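Endoglucanase (Mytilus edulis, PDB 1WC2) hydrolyses internal beta-1,4-glucosidic linkages in soluble cellulose derivatives and related beta-glucans, and also shows expansin activity. Local coordinates at residues 2-7 with 125-130; 9-14 with 149-154; 20-25 with 99-104; 73-78 with 129-134. All blocks are in the same frame, centred on the assembly; numbering follows the deposited sequence.

Interaction 1 (2-7 with 125-130)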
loop_
_atom_site.group_PDB
_atom_site.type_symbol
_atom_site.label_atom_id
_atom_site.label_comp_id
_atom_site.label_asym_id
_atom_site.label_seq_id
_atom_site.Cartn_x
_atom_site.Cartn_y
_atom_site.Cartn_z
ATOM N N GLN A 2 12.206 -7.721 12.719
ATOM C CA GLN A 2 12.462 -6.516 11.936
ATOM C C GLN A 2 13.933 -6.477 11.516
ATOM O O GLN A 2 14.830 -6.417 12.362
ATOM C CB GLN A 2 12.108 -5.261 12.740
ATOM C CG GLN A 2 10.630 -5.156 13.095
ATOM C CD GLN A 2 10.331 -3.877 13.856
ATOM O OE1 GLN A 2 10.464 -3.817 15.078
ATOM N NE2 GLN A 2 9.964 -2.842 13.132
ATOM N N LYS A 3 14.178 -6.517 10.212
ATOM C CA LYS A 3 15.533 -6.394 9.669
ATOM C C LYS A 3 15.908 -4.944 9.358
ATOM O O LYS A 3 17.096 -4.628 9.245
ATOM C CB LYS A 3 15.694 -7.261 8.425
ATOM C CG LYS A 3 15.525 -8.759 8.709
ATOM C CD LYS A 3 15.597 -9.631 7.457
ATOM C CE LYS A 3 17.007 -9.713 6.882
ATOM N NZ LYS A 3 17.047 -10.601 5.684
ATOM N N CYS A 4 14.914 -4.069 9.196
ATOM C CA CYS A 4 15.159 -2.637 9.053
ATOM C C CYS A 4 15.491 -2.038 10.418
ATOM O O CYS A 4 15.003 -2.529 11.443
ATOM C CB CYS A 4 13.932 -1.942 8.475
ATOM S SG CYS A 4 13.375 -2.590 6.880
ATOM N N SER A 5 16.307 -0.986 10.420
ATOM C CA SER A 5 16.763 -0.349 11.661
ATOM C C SER A 5 16.880 1.153 11.472
ATOM O O SER A 5 16.917 1.659 10.351
ATOM C CB SER A 5 18.106 -0.927 12.118
ATOM O OG SER A 5 19.105 -0.708 11.166
ATOM N N GLY A 6 16.966 1.854 12.593
ATOM C CA GLY A 6 17.053 3.298 12.607
ATOM C C GLY A 6 15.691 3.968 12.656
ATOM O O GLY A 6 14.648 3.310 12.675
ATOM N N ASN A 7 15.712 5.294 12.688
ATOM C CA ASN A 7 14.508 6.108 12.763
ATOM C C ASN A 7 14.540 7.144 11.638
ATOM O O ASN A 7 15.392 8.056 11.664
ATOM C CB ASN A 7 14.436 6.813 14.121
ATOM C CG ASN A 7 13.245 7.743 14.234
ATOM O OD1 ASN A 7 12.224 7.552 13.572
ATOM N ND2 ASN A 7 13.369 8.751 15.092
ATOM N N TYR A 125 5.949 1.127 14.973
ATOM C CA TYR A 125 6.997 0.154 14.720
ATOM C C TYR A 125 8.210 0.753 13.975
ATOM O O TYR A 125 9.151 0.029 13.646
ATOM C CB TYR A 125 6.405 -1.039 13.970
ATOM C CG TYR A 125 5.425 -1.837 14.815
ATOM C CD1 TYR A 125 4.070 -1.720 14.614
ATOM C CD2 TYR A 125 5.862 -2.700 15.828
ATOM C CE1 TYR A 125 3.165 -2.462 15.379
ATOM C CE2 TYR A 125 4.955 -3.445 16.603
ATOM C CZ TYR A 125 3.626 -3.330 16.353
ATOM O OH TYR A 125 2.723 -4.062 17.109
ATOM N N GLY A 126 8.177 2.070 13.713
ATOM C CA GLY A 126 9.315 2.811 13.179
ATOM C C GLY A 126 9.300 3.142 11.692
ATOM O O GLY A 126 10.254 3.747 11.211
ATOM N N TYR A 127 8.260 2.763 10.956
ATOM C CA TYR A 127 8.271 2.874 9.491
ATOM C C TYR A 127 7.685 4.192 8.989
ATOM O O TYR A 127 6.611 4.606 9.443
ATOM C CB TYR A 127 7.502 1.704 8.859
ATOM C CG TYR A 127 8.097 0.354 9.202
ATOM C CD1 TYR A 127 7.618 -0.388 10.271
ATOM C CD2 TYR A 127 9.171 -0.160 8.488
ATOM C CE1 TYR A 127 8.191 -1.611 10.625
ATOM C CE2 TYR A 127 9.752 -1.383 8.823
ATOM C CZ TYR A 127 9.247 -2.113 9.893
ATOM O OH TYR A 127 9.790 -3.321 10.283
ATOM N N GLU A 128 8.376 4.829 8.027
ATOM C CA GLU A 128 7.910 6.121 7.490
ATOM C C GLU A 128 6.736 5.986 6.517
ATOM O O GLU A 128 6.119 7.005 6.216
ATOM C CB GLU A 128 9.049 7.004 6.908
ATOM C CG GLU A 128 9.679 6.531 5.618
ATOM C CD GLU A 128 10.739 7.506 5.077
ATOM O OE1 GLU A 128 10.776 8.698 5.453
ATOM O OE2 GLU A 128 11.590 7.094 4.271
ATOM N N LEU A 129 6.446 4.767 6.032
ATOM C CA LEU A 129 5.303 4.486 5.151
ATOM C C LEU A 129 4.671 3.163 5.592
ATOM O O LEU A 129 5.387 2.231 5.980
ATOM C CB LEU A 129 5.766 4.375 3.685
ATOM C CG LEU A 129 4.703 3.981 2.649
ATOM C CD1 LEU A 129 3.586 5.016 2.566
ATOM C CD2 LEU A 129 5.353 3.778 1.278
ATOM N N HIS A 130 3.337 3.098 5.522
ATOM C CA HIS A 130 2.601 1.855 5.709
ATOM C C HIS A 130 1.592 1.675 4.580
ATOM O O HIS A 130 0.909 2.632 4.214
ATOM C CB HIS A 130 1.868 1.826 7.059
ATOM C CG HIS A 130 1.168 0.545 7.332
ATOM N ND1 HIS A 130 1.823 -0.539 7.877
ATOM C CD2 HIS A 130 -0.102 0.143 7.071
ATOM C CE1 HIS A 130 0.975 -1.552 7.953
ATOM N NE2 HIS A 130 -0.199 -1.164 7.477
#
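At the N-terminal end of the chain, the loop 2-7 lies against the turn that leads into strand 129-134 of the double-psi beta-barrel, and the contact is made by the amide of Gln2 with Tyr125 and Tyr127. NE2 of Gln2 uses both of its hydrogens here. One goes to OH of Tyr127 at 2.9 Å in a nearly straight bond (N-H...O 173°). The other goes to the backbone O of Tyr125 at 3.0 Å, striking a lone pair in the carbonyl plane. Both acceptors lie in the plane of the amide, so the two bonds fix its rotation, with the ring of Tyr127 turned 48° from it. The side chain gets there because CG stands opposite the carbonyl carbon (chi1 -64°) and the chain runs straight on to CD. Tyr127 OH also bonds Glu149, so two bonds grip the phenol oxygen. On the same ring, CB of Cys4 lies 4.2 Å from CE2 of Tyr127 in an oblique approach. A leucine in place of Gln2 would probably leave the Tyr125 carbonyl without this donor and the Tyr127 hydroxyl with one partner fewer. Around the contact, the disulfide from Cys4 to Cys16 ties the loop to strand 14-22, Tyr127 packs on Cys16 and Ser18 of that strand, and Gln2 touches Glu149 on strand 148-155.

Interaction 2 (9-14 with 149-154). With ACT (acetate ion), chain B.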
loop_
_atom_site.group_PDB
_atom_site.type_symbol
_atom_site.label_atom_id
_atom_site.label_comp_id
_atom_site.label_asym_id
_atom_site.label_seq_id
_atom_site.Cartn_x
_atom_site.Cartn_y
_atom_site.Cartn_z
ATOM N N ARG A 9 12.843 3.538 9.898
ATOM C CA ARG A 9 13.436 2.250 9.606
ATOM C C ARG A 9 13.965 2.200 8.168
ATOM O O ARG A 9 13.253 2.544 7.224
ATOM C CB ARG A 9 12.387 1.140 9.796
ATOM C CG ARG A 9 11.873 0.943 11.198
ATOM C CD ARG A 9 12.623 -0.118 11.973
ATOM N NE ARG A 9 12.226 -0.190 13.381
ATOM C CZ ARG A 9 12.768 -1.004 14.277
ATOM N NH1 ARG A 9 13.724 -1.849 13.920
ATOM N NH2 ARG A 9 12.351 -0.979 15.538
ATOM N N ARG A 10 15.211 1.749 8.016
ATOM C CA ARG A 10 15.883 1.624 6.718
ATOM C C ARG A 10 16.623 0.290 6.650
ATOM O O ARG A 10 16.957 -0.309 7.673
ATOM C CB ARG A 10 16.859 2.793 6.500
ATOM C CG ARG A 10 16.172 4.160 6.385
ATOM C CD ARG A 10 17.131 5.327 6.386
ATOM N NE ARG A 10 18.036 5.338 5.242
ATOM C CZ ARG A 10 17.725 5.791 4.038
ATOM N NH1 ARG A 10 16.505 6.228 3.767
ATOM N NH2 ARG A 10 18.640 5.781 3.080
ATOM N N TYR A 11 16.889 -0.164 5.433
ATOM C CA TYR A 11 17.570 -1.440 5.175
ATOM C C TYR A 11 18.568 -1.236 4.041
ATOM O O TYR A 11 18.160 -0.980 2.909
ATOM C CB TYR A 11 16.539 -2.504 4.798
ATOM C CG TYR A 11 17.065 -3.917 4.608
ATOM C CD1 TYR A 11 17.642 -4.621 5.659
ATOM C CD2 TYR A 11 16.922 -4.572 3.394
ATOM C CE1 TYR A 11 18.090 -5.932 5.492
ATOM C CE2 TYR A 11 17.367 -5.878 3.213
ATOM C CZ TYR A 11 17.948 -6.560 4.273
ATOM O OH TYR A 11 18.378 -7.873 4.115
ATOM N N ASN A 12 19.866 -1.307 4.358
ATOM C CA ASN A 12 20.936 -1.160 3.366
ATOM C C ASN A 12 20.729 0.058 2.457
ATOM O O ASN A 12 20.910 -0.012 1.253
ATOM C CB ASN A 12 21.095 -2.450 2.545
ATOM C CG ASN A 12 21.487 -3.647 3.397
ATOM O OD1 ASN A 12 20.921 -4.742 3.254
ATOM N ND2 ASN A 12 22.455 -3.465 4.271
ATOM N N GLY A 13 20.371 1.186 3.052
ATOM C CA GLY A 13 20.296 2.442 2.329
ATOM C C GLY A 13 18.986 2.695 1.592
ATOM O O GLY A 13 18.905 3.627 0.783
ATOM N N LYS A 14 17.968 1.881 1.894
ATOM C CA LYS A 14 16.632 1.992 1.307
ATOM C C LYS A 14 15.584 2.191 2.406
ATOM O O LYS A 14 15.639 1.546 3.447
ATOM C CB LYS A 14 16.300 0.722 0.516
ATOM C CG LYS A 14 17.256 0.440 -0.645
ATOM C CD LYS A 14 17.137 -0.999 -1.159
ATOM C CE LYS A 14 17.973 -1.985 -0.339
ATOM N NZ LYS A 14 17.960 -3.370 -0.892
ATOM N N GLU A 149 7.779 -7.226 6.026
ATOM C CA GLU A 149 8.567 -5.989 6.021
ATOM C C GLU A 149 9.137 -5.784 4.607
ATOM O O GLU A 149 9.612 -6.745 3.994
ATOM C CB GLU A 149 9.703 -6.110 7.038
ATOM C CG GLU A 149 10.579 -4.885 7.220
ATOM C CD GLU A 149 11.732 -5.159 8.169
ATOM O OE1 GLU A 149 12.495 -6.125 7.900
ATOM O OE2 GLU A 149 11.871 -4.413 9.177
ATOM N N THR A 150 9.127 -4.552 4.096
ATOM C CA THR A 150 9.553 -4.292 2.721
ATOM C C THR A 150 10.428 -3.055 2.610
ATOM O O THR A 150 10.443 -2.215 3.513
ATOM C CB THR A 150 8.333 -4.086 1.784
ATOM O OG1 THR A 150 7.642 -2.865 2.110
ATOM C CG2 THR A 150 7.329 -5.251 1.874
ATOM N N THR A 151 11.129 -2.940 1.475
ATOM C CA THR A 151 11.621 -1.649 0.992
ATOM C C THR A 151 10.760 -1.243 -0.208
ATOM O O THR A 151 10.184 -2.095 -0.890
ATOM C CB THR A 151 13.125 -1.687 0.623
ATOM O OG1 THR A 151 13.370 -2.749 -0.309
ATOM C CG2 THR A 151 13.973 -1.976 1.864
ATOM N N TRP A 152 10.657 0.061 -0.465
ATOM C CA TRP A 152 9.657 0.584 -1.398
ATOM C C TRP A 152 10.240 1.644 -2.334
ATOM O O TRP A 152 11.186 2.364 -1.992
ATOM C CB TRP A 152 8.448 1.143 -0.639
ATOM C CG TRP A 152 8.730 2.384 0.142
ATOM C CD1 TRP A 152 9.240 2.461 1.398
ATOM C CD2 TRP A 152 8.455 3.726 -0.263
ATOM N NE1 TRP A 152 9.338 3.773 1.793
ATOM C CE2 TRP A 152 8.845 4.573 0.794
ATOM C CE3 TRP A 152 7.907 4.304 -1.415
ATOM C CZ2 TRP A 152 8.699 5.963 0.730
ATOM C CZ3 TRP A 152 7.762 5.679 -1.479
ATOM C CH2 TRP A 152 8.157 6.490 -0.414
ATOM N N GLU A 153 9.644 1.753 -3.513
ATOM C CA GLU A 153 10.042 2.742 -4.515
ATOM C C GLU A 153 8.835 3.030 -5.426
ATOM O O GLU A 153 7.958 2.173 -5.598
ATOM C CB GLU A 153 11.226 2.217 -5.334
ATOM C CG GLU A 153 10.846 0.998 -6.149
ATOM C CD GLU A 153 12.012 0.250 -6.776
ATOM O OE1 GLU A 153 12.682 0.838 -7.658
ATOM O OE2 GLU A 153 12.235 -0.930 -6.418
ATOM N N VAL A 154 8.793 4.222 -6.007
ATOM C CA VAL A 154 7.777 4.594 -6.983
ATOM C C VAL A 154 8.184 4.085 -8.371
ATOM O O VAL A 154 9.343 4.227 -8.784
ATOM C CB VAL A 154 7.583 6.132 -7.012
ATOM C CG1 VAL A 154 6.579 6.555 -8.087
ATOM C CG2 VAL A 154 7.145 6.640 -5.639
HETATM C C ACT B . 21.600 4.982 5.350
HETATM O O ACT B . 20.711 4.622 6.157
HETATM O OXT ACT B . 21.290 5.145 4.153
HETATM C CH3 ACT B . 23.013 5.229 5.796
HETATM O O HOH W 1 15.561 -4.409 -0.088
#
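Tyr11 and Lys14, the two ends of a tight turn, close over Thr151 on strand 148-155. Arg9 bonds the Cys4 carbonyl through NH1; Arg10, at the start of strand 10-11, points its CB away from Thr151. Its guanidinium grips an acetate, probably from the crystallisation liquor, with two bonds: NE to acetate O and NH2 to acetate OXT, each 2.9 Å and each at 161°. Next, Tyr11 turns toward the strand, and its CB meets CG2 of Thr151 at 3.9 Å, the methyl lying near the plane of the ring at its edge. The phenol oxygen reaches on to Glu91. Asn12 and Gly13 make the bend; OD1 of Asn12 sits 3.6 Å above the centre of the Tyr11 ring, and at Gly13's backbone angles a CB would jam against the carbonyl O of Asn12, which calls for glycine. Lys14 then brings its CB within 3.8 Å of CG2 of Thr151, so this one methyl meets both turn ends. The threonine's chi1 of 54° places CG2 opposite its carbonyl carbon for this, and OG1 lies 2.8 Å from a water that accepts from NZ of Lys14 at 2.7 Å. Thr151 packs further on Cys16 and Thr76. Paired backbone bonds between Tyr11 and Lys14 complete a two-residue beta hairpin with a type I' turn, joining strand 10-11 to strand 14-22, its partner in the sheet.

Interaction 3 (20-25 with 99-104)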
loop_
_atom_site.group_PDB
_atom_site.type_symbol
_atom_site.label_atom_id
_atom_site.label_comp_id
_atom_site.label_asym_id
_atom_site.label_seq_id
_atom_site.Cartn_x
_atom_site.Cartn_y
_atom_site.Cartn_z
ATOM N N THR A 20 0.073 -4.477 6.030
ATOM C CA THR A 20 -0.969 -5.334 6.599
ATOM C C THR A 20 -1.948 -5.804 5.535
ATOM O O THR A 20 -2.572 -4.979 4.871
ATOM C CB THR A 20 -1.863 -4.555 7.639
ATOM O OG1 THR A 20 -1.088 -3.780 8.564
ATOM C CG2 THR A 20 -2.730 -5.528 8.478
ATOM N N ASN A 21 -2.156 -7.116 5.466
ATOM C CA ASN A 21 -3.146 -7.689 4.564
ATOM C C ASN A 21 -4.517 -7.300 5.125
ATOM O O ASN A 21 -4.740 -7.417 6.324
ATOM C CB ASN A 21 -2.974 -9.212 4.470
ATOM C CG ASN A 21 -1.768 -9.596 3.629
ATOM O OD1 ASN A 21 -1.446 -8.922 2.645
ATOM N ND2 ASN A 21 -1.078 -10.656 4.028
ATOM N N TYR A 22 -5.391 -6.762 4.277
ATOM C CA TYR A 22 -6.735 -6.331 4.676
ATOM C C TYR A 22 -7.741 -6.617 3.559
ATOM O O TYR A 22 -7.362 -6.985 2.444
ATOM C CB TYR A 22 -6.747 -4.839 5.102
ATOM C CG TYR A 22 -7.045 -3.771 4.037
ATOM C CD1 TYR A 22 -7.894 -2.696 4.321
ATOM C CD2 TYR A 22 -6.448 -3.785 2.775
ATOM C CE1 TYR A 22 -8.154 -1.701 3.378
ATOM C CE2 TYR A 22 -6.727 -2.783 1.825
ATOM C CZ TYR A 22 -7.586 -1.749 2.123
ATOM O OH TYR A 22 -7.868 -0.771 1.180
ATOM N N HIS A 23 -9.020 -6.455 3.869
ATOM C CA HIS A 23 -10.056 -6.499 2.860
ATOM C C HIS A 23 -11.019 -5.356 3.047
ATOM O O HIS A 23 -11.567 -5.178 4.139
ATOM C CB HIS A 23 -10.844 -7.811 2.903
ATOM C CG HIS A 23 -12.043 -7.790 2.012
ATOM N ND1 HIS A 23 -11.959 -7.451 0.678
ATOM C CD2 HIS A 23 -13.356 -7.988 2.268
ATOM C CE1 HIS A 23 -13.164 -7.472 0.143
ATOM N NE2 HIS A 23 -14.029 -7.790 1.087
ATOM N N ASP A 24 -11.214 -4.582 1.990
ATOM C CA ASP A 24 -12.203 -3.517 1.986
ATOM C C ASP A 24 -12.909 -3.537 0.629
ATOM O O ASP A 24 -12.220 -3.486 -0.402
ATOM C CB ASP A 24 -11.489 -2.181 2.247
ATOM C CG ASP A 24 -12.441 -1.037 2.444
ATOM O OD1 ASP A 24 -13.164 -0.717 1.490
ATOM O OD2 ASP A 24 -12.526 -0.396 3.527
ATOM N N SER A 25 -14.253 -3.596 0.638
ATOM C CA SER A 25 -15.088 -3.649 -0.580
ATOM C C SER A 25 -15.743 -2.305 -0.945
ATOM O O SER A 25 -16.485 -2.230 -1.925
ATOM C CB SER A 25 -16.194 -4.698 -0.431
ATOM O OG SER A 25 -17.044 -4.378 0.648
ATOM N N ILE A 99 -1.915 2.596 -5.383
ATOM C CA ILE A 99 -2.659 3.222 -4.292
ATOM C C ILE A 99 -4.058 3.598 -4.806
ATOM O O ILE A 99 -4.194 4.431 -5.708
ATOM C CB ILE A 99 -1.915 4.465 -3.742
ATOM C CG1 ILE A 99 -0.590 4.044 -3.086
ATOM C CG2 ILE A 99 -2.799 5.235 -2.765
ATOM C CD1 ILE A 99 0.351 5.207 -2.760
ATOM N N THR A 100 -5.085 2.965 -4.239
ATOM C CA THR A 100 -6.473 3.266 -4.582
ATOM C C THR A 100 -7.284 3.747 -3.386
ATOM O O THR A 100 -8.461 4.072 -3.544
ATOM C CB THR A 100 -7.188 2.032 -5.189
ATOM O OG1 THR A 100 -7.174 0.966 -4.221
ATOM C CG2 THR A 100 -6.500 1.555 -6.475
ATOM N N ASN A 101 -6.697 3.788 -2.192
ATOM C CA ASN A 101 -7.468 4.103 -0.999
ATOM C C ASN A 101 -6.550 4.695 0.071
ATOM O O ASN A 101 -5.320 4.738 -0.083
ATOM C CB ASN A 101 -8.201 2.818 -0.528
ATOM C CG ASN A 101 -9.446 3.079 0.343
ATOM O OD1 ASN A 101 -9.833 4.206 0.615
ATOM N ND2 ASN A 101 -10.102 2.001 0.744
ATOM N N LEU A 102 -7.188 5.176 1.134
ATOM C CA LEU A 102 -6.553 5.779 2.300
ATOM C C LEU A 102 -6.602 4.815 3.494
ATOM O O LEU A 102 -7.644 4.198 3.746
ATOM C CB LEU A 102 -7.332 7.052 2.661
ATOM C CG LEU A 102 -7.097 7.650 4.050
ATOM C CD1 LEU A 102 -5.676 8.155 4.217
ATOM C CD2 LEU A 102 -8.089 8.756 4.332
ATOM N N CYS A 103 -5.490 4.701 4.227
ATOM C CA CYS A 103 -5.454 4.107 5.570
ATOM C C CYS A 103 -5.427 5.261 6.573
ATOM O O CYS A 103 -4.369 5.881 6.782
ATOM C CB CYS A 103 -4.218 3.212 5.765
ATOM S SG CYS A 103 -3.999 2.519 7.435
ATOM N N PRO A 104 -6.583 5.604 7.161
ATOM C CA PRO A 104 -6.656 6.823 7.979
ATOM C C PRO A 104 -5.975 6.682 9.327
ATOM O O PRO A 104 -5.940 5.593 9.871
ATOM C CB PRO A 104 -8.171 7.081 8.121
ATOM C CG PRO A 104 -8.821 5.763 7.919
ATOM C CD PRO A 104 -7.896 4.938 7.053
HETATM O O HOH W 2 -6.852 -0.804 -1.517
HETATM O O HOH W 3 -10.860 -0.498 -0.730
HETATM O O HOH W 4 -12.344 2.236 2.592
#
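Asn101 carries its CG anti to the backbone N (chi1 -157°), and Asp24 does the same (chi1 -172°), which turns amide and carboxylate toward each other with their planes nearly perpendicular, 83° apart, and water between them. ND2 of Asn101 stops 4.2 Å from OD1 of Asp24, so water does the joining. One water accepts from ND2 of Asn101 at 2.9 Å and donates to OD2 of Asp24 at 2.8 Å; a second accepts weakly from ND2 and may donate to OD1 of Asp24, among other acceptors. OH of Tyr22 lies 3.6 Å from ND2 of Asn101, its ring oblique to the amide, and a third water joins that hydroxyl (2.9 Å) to OG1 of Thr100. The amide oxygen of Asn101 has its own donors: the N-H of Leu102, above the carbonyl plane, and that of Ala29. An alanine in place of Asn101 would probably leave the waters beside Asp24 without their shared amide partner. Asp24 OD1 also receives the backbone N of His26. By similarity Asp24 is the nucleophile and Asp132, which touches Tyr22, the proton donor; the arrangement is consistent with the active-site cleft of family 45 glycoside hydrolases, with its pair of acids.

Interaction 4 (73-78 with 129-134)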
loop_
_atom_site.group_PDB
_atom_site.type_symbol
_atom_site.label_atom_id
_atom_site.label_comp_id
_atom_site.label_asym_id
_atom_site.label_seq_id
_atom_site.Cartn_x
_atom_site.Cartn_y
_atom_site.Cartn_z
ATOM N N ILE A 73 3.591 1.642 -6.351
ATOM C CA ILE A 73 4.690 1.418 -5.423
ATOM C C ILE A 73 5.146 -0.036 -5.545
ATOM O O ILE A 73 4.365 -0.958 -5.321
ATOM C CB ILE A 73 4.248 1.669 -3.954
ATOM C CG1 ILE A 73 3.599 3.044 -3.775
ATOM C CG2 ILE A 73 5.438 1.425 -3.008
ATOM C CD1 ILE A 73 4.511 4.171 -3.998
ATOM N N LYS A 74 6.414 -0.229 -5.903
ATOM C CA LYS A 74 7.030 -1.547 -5.957
ATOM C C LYS A 74 7.616 -1.890 -4.594
ATOM O O LYS A 74 8.457 -1.144 -4.070
ATOM C CB LYS A 74 8.116 -1.585 -7.034
ATOM C CG LYS A 74 8.768 -2.956 -7.195
ATOM C CD LYS A 74 9.788 -2.984 -8.329
ATOM C CE LYS A 74 10.464 -4.350 -8.476
ATOM N NZ LYS A 74 11.573 -4.285 -9.471
ATOM N N LEU A 75 7.145 -2.988 -4.010
ATOM C CA LEU A 75 7.602 -3.465 -2.712
ATOM C C LEU A 75 8.526 -4.655 -2.900
ATOM O O LEU A 75 8.217 -5.550 -3.688
ATOM C CB LEU A 75 6.410 -3.892 -1.861
ATOM C CG LEU A 75 5.396 -2.800 -1.490
ATOM C CD1 LEU A 75 4.330 -3.385 -0.575
ATOM C CD2 LEU A 75 6.087 -1.616 -0.833
ATOM N N THR A 76 9.643 -4.668 -2.176
ATOM C CA THR A 76 10.585 -5.785 -2.161
ATOM C C THR A 76 10.711 -6.302 -0.731
ATOM O O THR A 76 10.965 -5.525 0.191
ATOM C CB THR A 76 11.954 -5.316 -2.693
ATOM O OG1 THR A 76 11.803 -4.855 -4.045
ATOM C CG2 THR A 76 12.952 -6.483 -2.731
ATOM N N THR A 77 10.545 -7.609 -0.524
ATOM C CA THR A 77 10.602 -8.155 0.833
ATOM C C THR A 77 12.030 -8.133 1.365
ATOM O O THR A 77 12.991 -8.404 0.630
ATOM C CB THR A 77 10.058 -9.592 0.894
ATOM O OG1 THR A 77 10.829 -10.430 0.019
ATOM C CG2 THR A 77 8.597 -9.653 0.432
ATOM N N THR A 78 12.181 -7.782 2.636
ATOM C CA THR A 78 13.478 -7.855 3.304
ATOM C C THR A 78 13.776 -9.257 3.836
ATOM O O THR A 78 14.933 -9.569 4.122
ATOM C CB THR A 78 13.551 -6.904 4.500
ATOM O OG1 THR A 78 12.587 -7.324 5.479
ATOM C CG2 THR A 78 13.239 -5.447 4.111
ATOM N N LEU A 129 6.446 4.767 6.032
ATOM C CA LEU A 129 5.303 4.486 5.151
ATOM C C LEU A 129 4.671 3.163 5.592
ATOM O O LEU A 129 5.387 2.231 5.980
ATOM C CB LEU A 129 5.766 4.375 3.685
ATOM C CG LEU A 129 4.703 3.981 2.649
ATOM C CD1 LEU A 129 3.586 5.016 2.566
ATOM C CD2 LEU A 129 5.353 3.778 1.278
ATOM N N HIS A 130 3.337 3.098 5.522
ATOM C CA HIS A 130 2.601 1.855 5.709
ATOM C C HIS A 130 1.592 1.675 4.580
ATOM O O HIS A 130 0.909 2.632 4.214
ATOM C CB HIS A 130 1.868 1.826 7.059
ATOM C CG HIS A 130 1.168 0.545 7.332
ATOM N ND1 HIS A 130 1.823 -0.539 7.877
ATOM C CD2 HIS A 130 -0.102 0.143 7.071
ATOM C CE1 HIS A 130 0.975 -1.552 7.953
ATOM N NE2 HIS A 130 -0.199 -1.164 7.477
ATOM N N LEU A 131 1.501 0.453 4.045
ATOM C CA LEU A 131 0.477 0.117 3.053
ATOM C C LEU A 131 -0.385 -1.041 3.556
ATOM O O LEU A 131 0.136 -2.089 3.947
ATOM C CB LEU A 131 1.107 -0.276 1.717
ATOM C CG LEU A 131 1.903 0.801 0.970
ATOM C CD1 LEU A 131 2.364 0.229 -0.362
ATOM C CD2 LEU A 131 1.121 2.088 0.724
ATOM N N ASP A 132 -1.700 -0.846 3.556
ATOM C CA ASP A 132 -2.637 -1.949 3.719
ATOM C C ASP A 132 -2.825 -2.543 2.321
ATOM O O ASP A 132 -3.119 -1.815 1.373
ATOM C CB ASP A 132 -3.998 -1.514 4.306
ATOM C CG ASP A 132 -3.984 -1.262 5.825
ATOM O OD1 ASP A 132 -3.002 -1.568 6.523
ATOM O OD2 ASP A 132 -4.975 -0.736 6.384
ATOM N N LEU A 133 -2.600 -3.845 2.186
ATOM C CA LEU A 133 -2.644 -4.521 0.892
ATOM C C LEU A 133 -3.939 -5.317 0.746
ATOM O O LEU A 133 -4.233 -6.191 1.559
ATOM C CB LEU A 133 -1.449 -5.481 0.752
ATOM C CG LEU A 133 -0.053 -4.910 1.073
ATOM C CD1 LEU A 133 1.023 -5.983 0.929
ATOM C CD2 LEU A 133 0.245 -3.716 0.204
ATOM N N GLU A 134 -4.709 -5.026 -0.295
ATOM C CA GLU A 134 -5.938 -5.782 -0.509
ATOM C C GLU A 134 -5.650 -7.275 -0.690
ATOM O O GLU A 134 -4.827 -7.659 -1.526
ATOM C CB GLU A 134 -6.699 -5.227 -1.704
ATOM C CG GLU A 134 -7.984 -5.986 -2.039
ATOM C CD GLU A 134 -9.019 -6.039 -0.898
ATOM O OE1 GLU A 134 -9.272 -4.993 -0.249
ATOM O OE2 GLU A 134 -9.583 -7.127 -0.637
#
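Leu75 and Leu131 meet through their methyls: CD1 of Leu75 lies 4.1 Å from CD1 of Leu131, with the two side chains crossing at a slant. The same CD1 of Leu75 reaches tip to tip toward CD2 of Leu133, 4.2 Å away, so one methyl touches two leucines of the opposing strand. Ile73 adds its CG2 at 4.2 Å from CD1 of Leu131. All four residues are buried, and the contact is purely apolar. Leu75 and Leu131 share one shape, CG opposite the carbonyl carbon (chi1 -63° and -64°), which sends their branched ends into the space between the strands. Those strands are not neighbours in the sheet: their axes pass 10.9 Å apart at 94°, leaving the side chains to span the interior. Further out, Leu75 packs on Phe97, Thr150 and Trp152, while Leu133 rests on Thr19 and Asn21. Alternation along 129-134 sends His130 and Asp132 the other way. There, in the conformers given, NE2 of His130 donates to OD1 of Asp132 at 3.0 Å, the acceptor lying in the imidazole plane, and ND1 is bonded to Ser18 OG. Strand 129-134 therefore has an oily face in the core and a polar face bearing Asp132, the proton donor by similarity, as expected of a double-psi beta-barrel whose strands cross around a hydrophobic interior.

In the fold
Strand 129-134 connects interactions 1, 3 and 4: interaction 1 lies at its start, interaction 4 uses its inward face, and Tyr22 of interaction 3 touches its Asp132. Interaction 2 joins them through Glu149. Interactions 1 and 2 have centres about 9 Å apart and meet where Tyr127 OH approaches Glu149 OE2 at 2.6 Å; Glu149 OE1 lies 2.7 Å from Thr78 OG1, linking interaction 2 to interaction 4. On the catalytic side, His23 ND1 stands 2.7 Å from Glu134 OE2, joining 3 to 4, whose centres are about 12 Å apart. Interactions 1 and 2 each lie about 20 Å, centre to centre, from interaction 3, which holds the probable nucleophile.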